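Putative oxidase/hydroxylase (Streptomyces hygroscopicus subsp. hygroscopicus, PDB 4ZPI) is probably a 2-oxoglutarate-dependent dioxygenase of the phytanoyl-CoA dioxygenase family that binds iron(II). Local coordinates at residues Val98-Gly103 against Leu179-Phe184; Gly151-Val156 against Glu202-Gly207. All coordinates share one frame; numbering follows the deposited sequence.

Interaction 1 (Val98-Gly103 against Leu179-Phe184). With FE2 (Fe (II) ion), chain H.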
loop_
_atom_site.group_PDB
_atom_site.type_symbol
_atom_site.label_atom_id
_atom_site.label_comp_id
_atom_site.label_asym_id
_atom_site.label_seq_id
_atom_site.Cartn_x
_atom_site.Cartn_y
_atom_site.Cartn_z
ATOM N N VAL C 98 -1.033 10.724 34.638
ATOM C CA VAL C 98 -1.518 9.821 33.610
ATOM C C VAL C 98 -1.242 10.448 32.254
ATOM O O VAL C 98 -1.204 11.663 32.127
ATOM C CB VAL C 98 -3.041 9.524 33.780
ATOM C CG1 VAL C 98 -3.859 10.787 33.598
ATOM C CG2 VAL C 98 -3.514 8.440 32.814
ATOM N N LEU C 99 -1.028 9.620 31.240
ATOM C CA LEU C 99 -0.911 10.112 29.872
ATOM C C LEU C 99 -1.987 9.457 28.985
ATOM O O LEU C 99 -1.916 8.255 28.691
ATOM C CB LEU C 99 0.500 9.840 29.338
ATOM C CG LEU C 99 0.773 10.124 27.859
ATOM C CD1 LEU C 99 0.703 11.598 27.563
ATOM C CD2 LEU C 99 2.112 9.544 27.449
ATOM N N TYR C 100 -2.990 10.240 28.581
ATOM C CA TYR C 100 -4.101 9.726 27.766
ATOM C C TYR C 100 -3.646 9.352 26.353
ATOM O O TYR C 100 -2.590 9.782 25.899
ATOM C CB TYR C 100 -5.240 10.751 27.678
ATOM C CG TYR C 100 -5.881 11.106 28.999
ATOM C CD1 TYR C 100 -6.421 12.366 29.213
ATOM C CD2 TYR C 100 -5.946 10.185 30.033
ATOM C CE1 TYR C 100 -7.010 12.695 30.419
ATOM C CE2 TYR C 100 -6.532 10.505 31.243
ATOM C CZ TYR C 100 -7.062 11.759 31.430
ATOM O OH TYR C 100 -7.648 12.070 32.636
ATOM N N LEU C 101 -4.460 8.568 25.654
ATOM C CA LEU C 101 -4.088 8.081 24.329
ATOM C C LEU C 101 -3.895 9.201 23.299
ATOM O O LEU C 101 -4.658 10.170 23.249
ATOM C CB LEU C 101 -5.135 7.088 23.808
ATOM C CG LEU C 101 -5.296 5.725 24.495
ATOM C CD1 LEU C 101 -6.284 4.841 23.723
ATOM C CD2 LEU C 101 -3.952 5.025 24.640
ATOM N N HIS C 102 -2.850 9.045 22.491
ATOM C CA HIS C 102 -2.592 9.880 21.322
ATOM C C HIS C 102 -1.884 8.998 20.294
ATOM O O HIS C 102 -1.449 7.888 20.625
ATOM C CB HIS C 102 -1.742 11.097 21.684
ATOM C CG HIS C 102 -0.460 10.741 22.352
ATOM N ND1 HIS C 102 -0.386 10.430 23.692
ATOM C CD2 HIS C 102 0.799 10.615 21.865
ATOM C CE1 HIS C 102 0.864 10.133 24.004
ATOM N NE2 HIS C 102 1.605 10.242 22.914
ATOM N N GLY C 103 -1.773 9.475 19.057
ATOM C CA GLY C 103 -1.257 8.639 17.985
ATOM C C GLY C 103 -2.357 7.894 17.238
ATOM O O GLY C 103 -3.520 8.277 17.294
ATOM N N LEU C 179 -9.610 5.474 27.672
ATOM C CA LEU C 179 -9.441 4.023 27.642
ATOM C C LEU C 179 -8.326 3.573 28.567
ATOM O O LEU C 179 -8.181 2.395 28.864
ATOM C CB LEU C 179 -9.146 3.544 26.225
ATOM C CG LEU C 179 -10.245 3.776 25.196
ATOM C CD1 LEU C 179 -9.824 3.230 23.836
ATOM C CD2 LEU C 179 -11.537 3.142 25.673
ATOM N N VAL C 180 -7.520 4.518 29.009
ATOM C CA VAL C 180 -6.427 4.226 29.915
ATOM C C VAL C 180 -6.976 3.882 31.308
ATOM O O VAL C 180 -6.491 2.976 31.991
ATOM C CB VAL C 180 -5.464 5.427 29.969
ATOM C CG1 VAL C 180 -4.578 5.348 31.162
ATOM C CG2 VAL C 180 -4.647 5.500 28.680
ATOM N N ASP C 181 -8.011 4.616 31.702
ATOM C CA ASP C 181 -8.675 4.431 32.985
ATOM C C ASP C 181 -9.777 3.399 32.874
ATOM O O ASP C 181 -10.141 2.773 33.864
ATOM C CB ASP C 181 -9.279 5.750 33.487
ATOM C CG ASP C 181 -8.241 6.715 34.037
ATOM O OD1 ASP C 181 -7.299 6.267 34.725
ATOM O OD2 ASP C 181 -8.382 7.937 33.799
ATOM N N SER C 182 -10.315 3.244 31.664
ATOM C CA SER C 182 -11.536 2.463 31.427
ATOM C C SER C 182 -11.291 1.063 30.871
ATOM O O SER C 182 -12.084 0.151 31.103
ATOM C CB SER C 182 -12.455 3.218 30.465
ATOM O OG SER C 182 -12.896 2.366 29.419
ATOM N N GLY C 183 -10.203 0.901 30.126
ATOM C CA GLY C 183 -9.903 -0.352 29.459
ATOM C C GLY C 183 -10.476 -0.442 28.052
ATOM O O GLY C 183 -11.406 0.287 27.688
ATOM N N PHE C 184 -9.919 -1.354 27.264
ATOM C CA PHE C 184 -10.375 -1.597 25.900
ATOM C C PHE C 184 -9.930 -3.008 25.513
ATOM O O PHE C 184 -8.914 -3.491 26.023
ATOM C CB PHE C 184 -9.805 -0.530 24.962
ATOM C CG PHE C 184 -10.375 -0.546 23.575
ATOM C CD1 PHE C 184 -9.623 -1.018 22.505
ATOM C CD2 PHE C 184 -11.640 -0.049 23.328
ATOM C CE1 PHE C 184 -10.132 -1.012 21.219
ATOM C CE2 PHE C 184 -12.153 -0.045 22.045
ATOM C CZ PHE C 184 -11.397 -0.531 20.990
HETATM FE FE FE2 H . 3.928 9.532 22.787
#
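The two methyls of Val-180 divide their contacts with 98-103. CG1, anti to the backbone N (chi1 163°), slides past the Val-98 side chain and meets Val-98 CG2 at 3.7 Å, while Val-180 CG2 lies by Leu-99 O and rests 4.1 Å from Leu-101 CD2. Leu-101 forks between two helix residues, since its side chain also crosses that of Leu-179 at about a right angle, bringing Leu-101 CD1 to 3.9 Å from Leu-179 CD1. Branched aliphatic residues suit this close-packed inner part; Cys-154 and Val-156, both of strand 153-156, add to it, touching Val-180 and Leu-101 respectively. Here too the Glu-253 carboxylate accepts the N-H of Leu-101 and of Leu-179, tying the two backbones together.

Toward solvent, at the exposed Asp-181, one contact remains: Tyr-100 CE2 to Asp-181 OD2 at 4.1 Å, ring and carboxylate planes 81° apart. Arg-210 pairs with this carboxylate in a salt bridge and is hydrogen-bonded to Tyr-100 OH.

His-102 ND1 gives a 3.2 Å hydrogen bond to Tyr-100 O, close to the ring plane; this fixes the imidazole's rotation and leaves NE2 to bind iron at 2.4 Å. No hydrogen bond joins the segments directly, so their cohesion is apolar, with outside charged residues bridging the polar groups.

Interaction 2 (Gly151-Val156 against Glu202-Gly207). With FE2 (Fe (II) ion), chain H.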
loop_
_atom_site.group_PDB
_atom_site.type_symbol
_atom_site.label_atom_id
_atom_site.label_comp_id
_atom_site.label_asym_id
_atom_site.label_seq_id
_atom_site.Cartn_x
_atom_site.Cartn_y
_atom_site.Cartn_z
ATOM N N GLY C 151 2.177 2.996 36.418
ATOM C CA GLY C 151 1.995 3.876 35.282
ATOM C C GLY C 151 2.593 3.301 34.013
ATOM O O GLY C 151 3.291 4.012 33.295
ATOM N N SER C 152 2.312 2.023 33.735
ATOM C CA SER C 152 2.933 1.302 32.628
ATOM C C SER C 152 2.553 1.849 31.254
ATOM O O SER C 152 1.462 2.387 31.062
ATOM C CB SER C 152 2.576 -0.180 32.697
ATOM O OG SER C 152 1.193 -0.393 32.444
ATOM N N PHE C 153 3.472 1.721 30.301
ATOM C CA PHE C 153 3.202 2.090 28.918
ATOM C C PHE C 153 2.069 1.198 28.381
ATOM O O PHE C 153 2.131 -0.026 28.509
ATOM C CB PHE C 153 4.487 1.955 28.079
ATOM C CG PHE C 153 4.304 2.221 26.603
ATOM C CD1 PHE C 153 3.932 1.202 25.737
ATOM C CD2 PHE C 153 4.524 3.487 26.078
ATOM C CE1 PHE C 153 3.763 1.446 24.375
ATOM C CE2 PHE C 153 4.356 3.740 24.714
ATOM C CZ PHE C 153 3.972 2.716 23.866
ATOM N N CYS C 154 1.027 1.798 27.806
ATOM C CA CYS C 154 -0.032 0.993 27.195
ATOM C C CYS C 154 -0.329 1.414 25.753
ATOM O O CYS C 154 -0.066 2.556 25.350
ATOM C CB CYS C 154 -1.318 1.037 28.038
ATOM S SG CYS C 154 -1.964 2.669 28.409
ATOM N N TYR C 155 -0.878 0.484 24.979
ATOM C CA TYR C 155 -1.087 0.707 23.555
ATOM C C TYR C 155 -2.289 -0.077 23.021
ATOM O O TYR C 155 -2.683 -1.099 23.593
ATOM C CB TYR C 155 0.169 0.316 22.773
ATOM C CG TYR C 155 0.408 -1.169 22.777
ATOM C CD1 TYR C 155 0.895 -1.807 23.912
ATOM C CD2 TYR C 155 0.133 -1.944 21.658
ATOM C CE1 TYR C 155 1.110 -3.167 23.930
ATOM C CE2 TYR C 155 0.354 -3.318 21.668
ATOM C CZ TYR C 155 0.840 -3.913 22.808
ATOM O OH TYR C 155 1.059 -5.261 22.837
ATOM N N VAL C 156 -2.855 0.403 21.915
ATOM C CA VAL C 156 -3.914 -0.301 21.195
ATOM C C VAL C 156 -3.301 -1.204 20.129
ATOM O O VAL C 156 -2.586 -0.716 19.257
ATOM C CB VAL C 156 -4.896 0.694 20.537
ATOM C CG1 VAL C 156 -5.976 -0.050 19.745
ATOM C CG2 VAL C 156 -5.510 1.621 21.599
ATOM N N GLU C 202 5.753 6.169 16.168
ATOM C CA GLU C 202 4.765 7.142 16.631
ATOM C C GLU C 202 3.393 7.031 15.958
ATOM O O GLU C 202 2.458 7.727 16.353
ATOM C CB GLU C 202 5.296 8.570 16.443
ATOM C CG GLU C 202 6.365 8.972 17.445
ATOM C CD GLU C 202 5.828 9.081 18.860
ATOM O OE1 GLU C 202 6.383 8.406 19.758
ATOM O OE2 GLU C 202 4.857 9.846 19.080
ATOM N N ALA C 203 3.265 6.171 14.950
ATOM C CA ALA C 203 1.940 5.839 14.408
ATOM C C ALA C 203 1.090 5.025 15.415
ATOM O O ALA C 203 -0.133 5.105 15.409
ATOM C CB ALA C 203 2.077 5.085 13.092
ATOM N N LEU C 204 1.740 4.253 16.279
ATOM C CA LEU C 204 1.038 3.523 17.335
ATOM C C LEU C 204 0.192 4.453 18.220
ATOM O O LEU C 204 0.651 5.533 18.612
ATOM C CB LEU C 204 2.045 2.768 18.201
ATOM C CG LEU C 204 1.500 1.685 19.116
ATOM C CD1 LEU C 204 0.977 0.537 18.273
ATOM C CD2 LEU C 204 2.587 1.224 20.078
ATOM N N MET C 205 -1.043 4.047 18.524
ATOM C CA MET C 205 -1.856 4.763 19.510
ATOM C C MET C 205 -1.484 4.238 20.896
ATOM O O MET C 205 -1.562 3.038 21.170
ATOM C CB MET C 205 -3.348 4.590 19.237
ATOM C CG MET C 205 -4.261 5.337 20.215
ATOM S SD MET C 205 -6.010 5.278 19.737
ATOM C CE MET C 205 -5.879 5.360 17.945
ATOM N N HIS C 206 -1.044 5.139 21.762
ATOM C CA HIS C 206 -0.397 4.740 23.001
ATOM C C HIS C 206 -0.521 5.844 24.052
ATOM O O HIS C 206 -0.817 6.999 23.723
ATOM C CB HIS C 206 1.079 4.408 22.747
ATOM C CG HIS C 206 1.934 5.622 22.547
ATOM N ND1 HIS C 206 1.990 6.304 21.352
ATOM C CD2 HIS C 206 2.732 6.298 23.406
ATOM C CE1 HIS C 206 2.787 7.346 21.481
ATOM N NE2 HIS C 206 3.255 7.361 22.718
ATOM N N GLY C 207 -0.306 5.461 25.309
ATOM C CA GLY C 207 -0.388 6.359 26.446
ATOM C C GLY C 207 0.241 5.619 27.604
ATOM O O GLY C 207 0.930 4.629 27.381
HETATM FE FE FE2 H . 3.928 9.532 22.787
#
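The rings of Phe-153 and His-206 lie nearly parallel, their planes at 23°, but are slid apart until the centroids stand 5.3 Å from each other, leaving little of one ring over the other. The closest touch is Phe-153 CE2 to His-206 CD2, 3.3 Å, approached obliquely. At the edge of the phenyl ring, near its plane, sits Leu-204 CD2. At the imidazole edge Leu-204 O lies in the ring plane and receives a hydrogen bond of 3.1 Å from His-206 ND1, almost straight at 174°, though ND1 stands above the plane of that carbonyl. The bond sets the ring's rotation and turns NE2 to the iron, 2.3 Å away, while His-102 packs edge-to-face with His-206. Phe-153 reaches the histidine because CG is anti to its backbone N (chi1 176°). With an alanine here, His-206 would probably lose its flat neighbour on the strand side and a gap would open beside Leu-204, Tyr-141 and Leu-200.

The strands run antiparallel in the smaller sheet of the double-stranded beta-helix (cupin) fold, which in this family carries iron ligands. Cys-154 and Gly-207 form a hydrogen-bonded pair, N to O in both directions at 2.9 Å, and Val-156 N adds a bond of 3.0 Å to Met-205 O. A CB on Gly-207 would point to the same face as the Cys-154 side chain; its absence lets the sulfur lie over the backbone, SG 3.6 Å from Gly-207 O. Tyr-155 and His-206 form the next, non-hydrogen-bonded pair, and Leu-204 CD2 packs on Tyr-155 CB. Val-156 and Met-205 lie side by side, pointing the same way, with Met-205 SD, in a flexible thioether, against the CG2 methyl of the compact, beta-branched Val-156; Tyr-10 of the second subunit packs on both. Glu-202, also an iron ligand of this protein, approaches in this model only to 3.8 Å between OE2 and the metal.

From the N terminus the chain first lays down 98-103, then 151-156, 179-184 and 202-207. Interaction 1 closes a loop of 75 residues between the first and third of these; interaction 2 closes one of 45 between the second and fourth. Because the segments alternate, the loops cross rather than nest. Strand 206-208 lies between 99-102 and 153-156, so the two contacts share one four-stranded sheet: interaction 2 joins its central strands, while interaction 1 sets helix 179-182 against its outer strand. They meet directly where Leu-101 packs on the backbone at His-206 and Gly-207, and His-102 and His-206 bring one iron ligand from each contact to the same metal.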